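Local coordinates for protein leucine--trna ligase (PDB 5AH5) that probably attaches L-leucine to its cognate tRNA at the expense of ATP, as a class I leucyl-tRNA synthetase, at residues G49-R52 / N53-G57; M56-T59 / L60-Q64; I666-V669 / T670-E674. One frame throughout, in Å; residues are numbered along the deposited sequence.

Interaction 1. Residues G49-R52 / N53-G57; sequences GHVR and NYSMG. With LSS (5'-O-(L-leucylsulfamoyl)adenosine), chain I.
His50 and Tyr54 stand side by side, one turn apart, near the start of helix 48-66. This is the helix of a beta-alpha-beta crossover in the class I synthetase core, and Gly49 and His50 close its predicted HIGH motif. The two rings are almost parallel, with planes 7° apart, yet they are slid so far that they barely overlap and their centroids lie 5.7 Å apart. Between the two side chains the closest atoms are His50 CB and Tyr54 CE2, at 3.7 Å.

This is the tight side, packed against the leucylsulfamoyl adenosine. His50 ND1 is paired with the backbone N of His47, which fixes the turn of the imidazole. His50 NE2 then donates to sulfamoyl oxygen O2A of the ligand at 2.9 Å, with a fairly straight N-H angle of 162° and the oxygen near the ring plane. With no side chain in the way, Gly49 CA lies 3.5 Å from adenine atom C6 of the ligand. A turn further on, Asn53 has its CG anti to the backbone N (chi1 -167°), which carries OD1 to the ribose; there Asn53 OD1 accepts a bond from hydroxyl O3 of the ligand at 2.6 Å. Its ND2 is bonded to Ile524 O, so the amide is held at both ends. Tyr54 OH reaches Met38 O.

The side round Arg52 and Met56 is looser, though still buried. The backbone bond from Met56 N to Arg52 O is weak at 3.4 Å, and Met56 CE meets Arg52 NE at 3.6 Å, oblique to the guanidinium, whose NH1 is bonded to Ala607 O. Between these two flanks Val51 O is gripped twice, from opposite faces of its carbonyl plane, by the backbone N and the hydroxyl of Ser55. The hydroxyl bond, Ser55 OG to Val51 O, measures 2.6 Å.

Interaction 2. Residues M56-T59 / L60-Q64; sequences MGDT and LARMQ
Met56 starts the walk by giving its carbonyl O to Leu60 N at 3.1 Å, a regular turn in the middle of helix 48-66, the crossover helix between strands 32-37 and 70-72. Gly57 O takes the next N-H, from Ala61, and Ala61 CB rests 3.4 Å from the same Gly57 O.

Asp58 carries the main side-chain contact. Its CG lies opposite the backbone N (chi1 -165°), which sends the carboxylate towards the extended Arg62 chain; the two side chains meet obliquely, and Asp58 OD2 forms a salt bridge with Arg62 NE at 2.7 Å. The oxygen lies in the guanidinium plane, at its edge, whereas NE comes to OD2 on the syn side, 33° out of the carboxylate plane; the two flat groups stand nearly perpendicular, at 88°. Arg62 is also pinned by Gly114 O at NH2 and by a cation-pi contact with Trp16.

Thr59 closes the segment, accepting from Met63 N, while its OG1 is bonded to Pro717 O.

Asp58 OD2 has a second salt bridge, to Arg596 of helix 592-601, and OD1 is bonded to Gly116 N. A buried carboxylate paired with two arginines probably keeps its negative charge.

Interaction 3. Residues I666-V669 / T670-E674; sequences IGKV and TADVE
Ile666 and Thr670 point the same way from neighbouring turns of helix 653-674, in the anticodon-binding domain, and their meeting point is the Ile666 carbonyl. Thr670 OG1 sits beside its own backbone N (chi1 -54°), which folds it back along the helix to donate to Ile666 O at 2.6 Å. It comes from above the carbonyl plane, 35° out of it, while Thr670 N bonds to the same Ile666 O at 3.0 Å from the opposite face. The hydroxyl is used again by the indole NE1 of Trp741.

Lys668 and Asp672 also run alongside each other, but their contact is made low down: Lys668 CG touches Asp672 OD2 at 3.5 Å. The charged ends do not join, Lys668 NZ staying 5.7 Å from Asp672 OD2, and the carboxylate instead uses OD1 for a salt bridge with Arg675. Beneath them Asp672 N bonds to Lys668 O at 2.8 Å.

Val669 and Val673 form the apolar side. The branches CG1 of Val669 and CG2 of Val673 come within 4.4 Å, a light touch, and Val673 CG2 lies nearer to Val669 O, at 3.3 Å. Val669 faces Ile685 of helix 678-695. Round the other side Ala671 packs on a uracil base of the bound RNA.

Chemically, the lysine and aspartate probably add no more than a modest attraction at long range. Thr670 does more: its hydroxyl donates to the helix and accepts from Trp741, so one oxygen ties the helix to the loop that covers it.

How the interactions relate
Interactions 1 and 2 are successive parts of helix 48-66, sharing Met56 and Gly57, with centres 11 Å apart. The helix begins against the leucylsulfamoyl adenosine; by interaction 2 the side chain of Met56 is already about 8 Å from the bound leucylsulfamoyl adenosine. Interaction 3 belongs to another domain but lies against interaction 2: Met63 CE packs 3.5 Å from Thr670 O and 3.6 Å from Val673 CG1, and Leu60 CD1 is 3.9 Å from Val673 CG1. Arg67 joins both helices, bonding Gln64 and Glu674. Interactions 1 and 3 do not touch, with about 6 Å between nearest atoms. Residues 48-66 thus connect the ligand pocket to the anticodon-binding domain.

Interaction 1. Residues G49-R52 / N53-G57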
loop_
_atom_site.group_PDB
_atom_site.type_symbol
_atom_site.label_atom_id
_atom_site.label_comp_id
_atom_site.label_asym_id
_atom_site.label_seq_id
_atom_site.Cartn_x
_atom_site.Cartn_y
_atom_site.Cartn_z
ATOM N N GLY B 49 0.244 11.098 -11.320
ATOM C CA GLY B 49 0.616 10.243 -10.233
ATOM C C GLY B 49 0.157 8.824 -10.386
ATOM O O GLY B 49 0.915 7.873 -10.084
ATOM N N HIS B 50 -1.113 8.659 -10.827
ATOM C CA HIS B 50 -1.588 7.353 -11.179
ATOM C C HIS B 50 -0.757 6.692 -12.263
ATOM O O HIS B 50 -0.609 5.493 -12.238
ATOM C CB HIS B 50 -3.061 7.420 -11.709
ATOM C CG HIS B 50 -4.058 7.944 -10.716
ATOM N ND1 HIS B 50 -4.971 8.914 -11.038
ATOM C CD2 HIS B 50 -4.373 7.547 -9.463
ATOM C CE1 HIS B 50 -5.796 9.119 -10.031
ATOM N NE2 HIS B 50 -5.438 8.314 -9.053
ATOM N N VAL B 51 -0.414 7.442 -13.309
ATOM C CA VAL B 51 0.342 6.924 -14.369
ATOM C C VAL B 51 1.658 6.301 -13.848
ATOM O O VAL B 51 2.062 5.238 -14.322
ATOM C CB VAL B 51 0.704 7.985 -15.388
ATOM C CG1 VAL B 51 1.529 7.379 -16.512
ATOM C CG2 VAL B 51 -0.537 8.620 -15.938
ATOM N N ARG B 52 2.269 6.935 -12.843
ATOM C CA ARG B 52 3.528 6.430 -12.268
ATOM C C ARG B 52 3.278 5.111 -11.531
ATOM O O ARG B 52 4.001 4.111 -11.718
ATOM C CB ARG B 52 4.182 7.421 -11.316
ATOM C CG ARG B 52 5.522 6.894 -10.831
ATOM C CD ARG B 52 6.134 7.757 -9.779
ATOM N NE ARG B 52 7.545 7.444 -9.606
ATOM C CZ ARG B 52 8.302 7.955 -8.667
ATOM N NH1 ARG B 52 7.791 8.891 -7.829
ATOM N NH2 ARG B 52 9.600 7.583 -8.576
ATOM N N ASN B 53 2.274 5.150 -10.669
ATOM C CA ASN B 53 1.864 4.028 -9.880
ATOM C C ASN B 53 1.529 2.756 -10.737
ATOM O O ASN B 53 1.945 1.625 -10.416
ATOM C CB ASN B 53 0.667 4.461 -9.052
ATOM C CG ASN B 53 0.319 3.528 -7.962
ATOM O OD1 ASN B 53 -0.382 3.942 -7.024
ATOM N ND2 ASN B 53 0.734 2.269 -8.052
ATOM N N TYR B 54 0.916 2.984 -11.871
ATOM C CA TYR B 54 0.327 1.933 -12.671
ATOM C C TYR B 54 1.316 1.455 -13.750
ATOM O O TYR B 54 1.294 0.302 -14.201
ATOM C CB TYR B 54 -1.058 2.365 -13.204
ATOM C CG TYR B 54 -2.097 2.738 -12.112
ATOM C CD1 TYR B 54 -2.030 2.207 -10.849
ATOM C CD2 TYR B 54 -3.183 3.594 -12.373
ATOM C CE1 TYR B 54 -2.920 2.512 -9.871
ATOM C CE2 TYR B 54 -4.108 3.919 -11.345
ATOM C CZ TYR B 54 -3.981 3.406 -10.115
ATOM O OH TYR B 54 -4.897 3.665 -9.070
ATOM N N SER B 55 2.151 2.354 -14.211
ATOM C CA SER B 55 3.253 2.009 -15.091
ATOM C C SER B 55 4.110 0.936 -14.498
ATOM O O SER B 55 4.545 0.019 -15.208
ATOM C CB SER B 55 4.116 3.208 -15.355
ATOM O OG SER B 55 3.452 4.055 -16.219
ATOM N N MET B 56 4.345 1.024 -13.212
ATOM C CA MET B 56 5.265 0.059 -12.518
ATOM C C MET B 56 4.661 -1.343 -12.527
ATOM O O MET B 56 5.373 -2.338 -12.759
ATOM C CB MET B 56 5.555 0.468 -11.091
ATOM C CG MET B 56 6.314 1.782 -10.914
ATOM S SD MET B 56 6.548 2.272 -9.173
ATOM C CE MET B 56 7.355 3.830 -9.531
ATOM N N GLY B 57 3.344 -1.414 -12.282
ATOM C CA GLY B 57 2.637 -2.659 -12.314
ATOM C C GLY B 57 2.595 -3.220 -13.679
ATOM O O GLY B 57 2.785 -4.414 -13.820
HETATM C C1 LSS I . -6.882 5.710 -3.447
HETATM N N1 LSS I . 2.073 10.511 -6.995
HETATM O O1 LSS I . -6.004 6.145 -2.736
HETATM S S1 LSS I . -6.387 7.333 -5.235
HETATM C C2 LSS I . 2.204 9.200 -6.808
HETATM N N2 LSS I . -7.159 6.199 -4.642
HETATM O O2 LSS I . -0.843 6.708 -3.827
HETATM N N3 LSS I . 1.154 8.381 -6.582
HETATM O O3 LSS I . -1.571 4.185 -4.672
HETATM C C4 LSS I . -0.088 8.920 -6.554
HETATM N N4 LSS I . -8.970 4.373 -3.753
HETATM O O4 LSS I . -2.489 6.387 -6.951
HETATM C C5 LSS I . -0.276 10.293 -6.654
HETATM O O5 LSS I . -4.879 6.845 -5.433
HETATM C C6 LSS I . 0.832 11.098 -6.855
HETATM N N6 LSS I . 0.646 12.434 -7.016
HETATM C C7 LSS I . -7.629 2.089 -2.116
HETATM N N7 LSS I . -1.607 10.538 -6.534
HETATM C C8 LSS I . -2.234 9.352 -6.306
HETATM C C9 LSS I . -6.937 3.296 -2.752
HETATM N N9 LSS I . -1.296 8.369 -6.351
HETATM C CA LSS I . -7.746 4.593 -2.939
HETATM C C10 LSS I . -7.896 2.394 -0.633
HETATM C C11 LSS I . -6.735 0.823 -2.368
HETATM O O1A LSS I . -6.248 8.594 -4.493
HETATM C C21 LSS I . -1.487 6.951 -6.122
HETATM C C22 LSS I . -1.914 6.660 -4.726
HETATM C C23 LSS I . -2.531 5.264 -4.844
HETATM C C24 LSS I . -3.102 5.325 -6.246
HETATM C C25 LSS I . -4.577 5.729 -6.265
HETATM O O2A LSS I . -6.804 7.628 -6.589
#

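Interaction 2. Residues M56-T59 / L60-Q64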
loop_
_atom_site.group_PDB
_atom_site.type_symbol
_atom_site.label_atom_id
_atom_site.label_comp_id
_atom_site.label_asym_id
_atom_site.label_seq_id
_atom_site.Cartn_x
_atom_site.Cartn_y
_atom_site.Cartn_z
ATOM N N MET B 56 4.345 1.024 -13.212
ATOM C CA MET B 56 5.265 0.059 -12.518
ATOM C C MET B 56 4.661 -1.343 -12.527
ATOM O O MET B 56 5.373 -2.338 -12.759
ATOM C CB MET B 56 5.555 0.468 -11.091
ATOM C CG MET B 56 6.314 1.782 -10.914
ATOM S SD MET B 56 6.548 2.272 -9.173
ATOM C CE MET B 56 7.355 3.830 -9.531
ATOM N N GLY B 57 3.344 -1.414 -12.282
ATOM C CA GLY B 57 2.637 -2.659 -12.314
ATOM C C GLY B 57 2.595 -3.220 -13.679
ATOM O O GLY B 57 2.785 -4.414 -13.820
ATOM N N ASP B 58 2.386 -2.387 -14.710
ATOM C CA ASP B 58 2.351 -2.922 -16.032
ATOM C C ASP B 58 3.718 -3.525 -16.527
ATOM O O ASP B 58 3.750 -4.498 -17.249
ATOM C CB ASP B 58 1.989 -1.860 -17.043
ATOM C CG ASP B 58 1.588 -2.466 -18.381
ATOM O OD1 ASP B 58 0.744 -3.387 -18.388
ATOM O OD2 ASP B 58 2.119 -2.056 -19.437
ATOM N N THR B 59 4.798 -2.788 -16.263
ATOM C CA THR B 59 6.127 -3.210 -16.574
ATOM C C THR B 59 6.416 -4.560 -15.940
ATOM O O THR B 59 6.863 -5.482 -16.634
ATOM C CB THR B 59 7.152 -2.095 -16.201
ATOM O OG1 THR B 59 6.954 -1.011 -17.133
ATOM C CG2 THR B 59 8.588 -2.612 -16.338
ATOM N N LEU B 60 6.174 -4.691 -14.639
ATOM C CA LEU B 60 6.377 -5.926 -13.998
ATOM C C LEU B 60 5.507 -7.025 -14.650
ATOM O O LEU B 60 5.980 -8.105 -14.997
ATOM C CB LEU B 60 6.032 -5.773 -12.521
ATOM C CG LEU B 60 6.127 -7.056 -11.720
ATOM C CD1 LEU B 60 7.528 -7.676 -11.824
ATOM C CD2 LEU B 60 5.819 -6.728 -10.294
ATOM N N ALA B 61 4.214 -6.737 -14.845
ATOM C CA ALA B 61 3.309 -7.756 -15.333
ATOM C C ALA B 61 3.755 -8.261 -16.718
ATOM O O ALA B 61 3.742 -9.441 -16.944
ATOM C CB ALA B 61 1.877 -7.223 -15.421
ATOM N N ARG B 62 4.097 -7.364 -17.634
ATOM C CA ARG B 62 4.513 -7.744 -18.946
ATOM C C ARG B 62 5.766 -8.659 -18.924
ATOM O O ARG B 62 5.855 -9.593 -19.682
ATOM C CB ARG B 62 4.848 -6.493 -19.763
ATOM C CG ARG B 62 3.609 -5.783 -20.284
ATOM C CD ARG B 62 4.006 -4.497 -20.958
ATOM N NE ARG B 62 2.877 -3.753 -21.453
ATOM C CZ ARG B 62 2.336 -3.834 -22.659
ATOM N NH1 ARG B 62 2.773 -4.668 -23.579
ATOM N NH2 ARG B 62 1.312 -3.039 -22.950
ATOM N N MET B 63 6.679 -8.384 -18.002
ATOM C CA MET B 63 7.847 -9.204 -17.877
ATOM C C MET B 63 7.414 -10.573 -17.356
ATOM O O MET B 63 7.917 -11.586 -17.834
ATOM C CB MET B 63 8.891 -8.617 -16.920
ATOM C CG MET B 63 10.184 -9.372 -17.105
ATOM S SD MET B 63 11.419 -8.853 -15.975
ATOM C CE MET B 63 11.026 -9.385 -14.325
ATOM N N GLN B 64 6.556 -10.600 -16.339
ATOM C CA GLN B 64 6.206 -11.865 -15.710
ATOM C C GLN B 64 5.410 -12.711 -16.667
ATOM O O GLN B 64 5.604 -13.907 -16.722
ATOM C CB GLN B 64 5.474 -11.721 -14.400
ATOM C CG GLN B 64 6.223 -11.008 -13.322
ATOM C CD GLN B 64 7.435 -11.799 -12.858
ATOM O OE1 GLN B 64 8.374 -11.970 -13.615
ATOM N NE2 GLN B 64 7.427 -12.229 -11.627
#

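Interaction 3. Residues I666-V669 / T670-E674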
loop_
_atom_site.group_PDB
_atom_site.type_symbol
_atom_site.label_atom_id
_atom_site.label_comp_id
_atom_site.label_asym_id
_atom_site.label_seq_id
_atom_site.Cartn_x
_atom_site.Cartn_y
_atom_site.Cartn_z
ATOM N N ILE B 666 20.540 -9.005 -19.791
ATOM C CA ILE B 666 19.391 -9.909 -19.521
ATOM C C ILE B 666 19.246 -10.142 -18.026
ATOM O O ILE B 666 18.156 -9.957 -17.440
ATOM C CB ILE B 666 19.524 -11.262 -20.245
ATOM C CG1 ILE B 666 19.444 -11.064 -21.750
ATOM C CG2 ILE B 666 18.465 -12.256 -19.790
ATOM C CD1 ILE B 666 19.820 -12.325 -22.541
ATOM N N GLY B 667 20.357 -10.491 -17.392
ATOM C CA GLY B 667 20.350 -10.820 -15.962
ATOM C C GLY B 667 19.969 -9.630 -15.095
ATOM O O GLY B 667 19.247 -9.769 -14.091
ATOM N N LYS B 668 20.475 -8.462 -15.473
ATOM C CA LYS B 668 20.341 -7.291 -14.671
ATOM C C LYS B 668 18.889 -6.670 -14.794
ATOM O O LYS B 668 18.309 -6.336 -13.799
ATOM C CB LYS B 668 21.404 -6.309 -15.089
ATOM C CG LYS B 668 21.579 -5.140 -14.160
ATOM C CD LYS B 668 22.941 -4.517 -14.443
ATOM C CE LYS B 668 22.983 -3.023 -14.169
ATOM N NZ LYS B 668 23.979 -2.365 -15.073
ATOM N N VAL B 669 18.360 -6.626 -16.009
ATOM C CA VAL B 669 17.039 -6.175 -16.311
ATOM C C VAL B 669 16.032 -7.058 -15.605
ATOM O O VAL B 669 15.145 -6.542 -14.935
ATOM C CB VAL B 669 16.777 -6.163 -17.803
ATOM C CG1 VAL B 669 15.265 -5.911 -18.074
ATOM C CG2 VAL B 669 17.570 -5.030 -18.412
ATOM N N THR B 670 16.220 -8.376 -15.715
ATOM C CA THR B 670 15.373 -9.367 -15.036
ATOM C C THR B 670 15.315 -9.139 -13.515
ATOM O O THR B 670 14.215 -8.935 -12.899
ATOM C CB THR B 670 15.824 -10.849 -15.385
ATOM O OG1 THR B 670 15.867 -11.041 -16.813
ATOM C CG2 THR B 670 14.871 -11.846 -14.808
ATOM N N ALA B 671 16.481 -9.118 -12.892
ATOM C CA ALA B 671 16.577 -8.961 -11.432
ATOM C C ALA B 671 16.073 -7.569 -10.987
ATOM O O ALA B 671 15.428 -7.453 -9.943
ATOM C CB ALA B 671 18.021 -9.179 -10.930
ATOM N N ASP B 672 16.366 -6.524 -11.777
ATOM C CA ASP B 672 16.024 -5.182 -11.370
ATOM C C ASP B 672 14.497 -4.886 -11.453
ATOM O O ASP B 672 14.004 -4.204 -10.616
ATOM C CB ASP B 672 16.804 -4.154 -12.146
ATOM C CG ASP B 672 18.305 -3.972 -11.581
ATOM O OD1 ASP B 672 18.642 -4.350 -10.403
ATOM O OD2 ASP B 672 19.093 -3.402 -12.330
ATOM N N VAL B 673 13.827 -5.367 -12.483
ATOM C CA VAL B 673 12.355 -5.232 -12.615
ATOM C C VAL B 673 11.701 -5.889 -11.458
ATOM O O VAL B 673 10.804 -5.297 -10.849
ATOM C CB VAL B 673 11.808 -5.771 -13.917
ATOM C CG1 VAL B 673 10.261 -5.879 -13.917
ATOM C CG2 VAL B 673 12.266 -4.904 -15.061
ATOM N N GLU B 674 12.154 -7.074 -11.100
ATOM C CA GLU B 674 11.494 -7.762 -10.020
ATOM C C GLU B 674 11.764 -7.207 -8.646
ATOM O O GLU B 674 11.024 -7.519 -7.713
ATOM C CB GLU B 674 11.650 -9.280 -10.134
ATOM C CG GLU B 674 12.757 -9.925 -9.402
ATOM C CD GLU B 674 13.028 -11.353 -9.921
ATOM O OE1 GLU B 674 12.104 -12.005 -10.491
ATOM O OE2 GLU B 674 14.192 -11.806 -9.765
#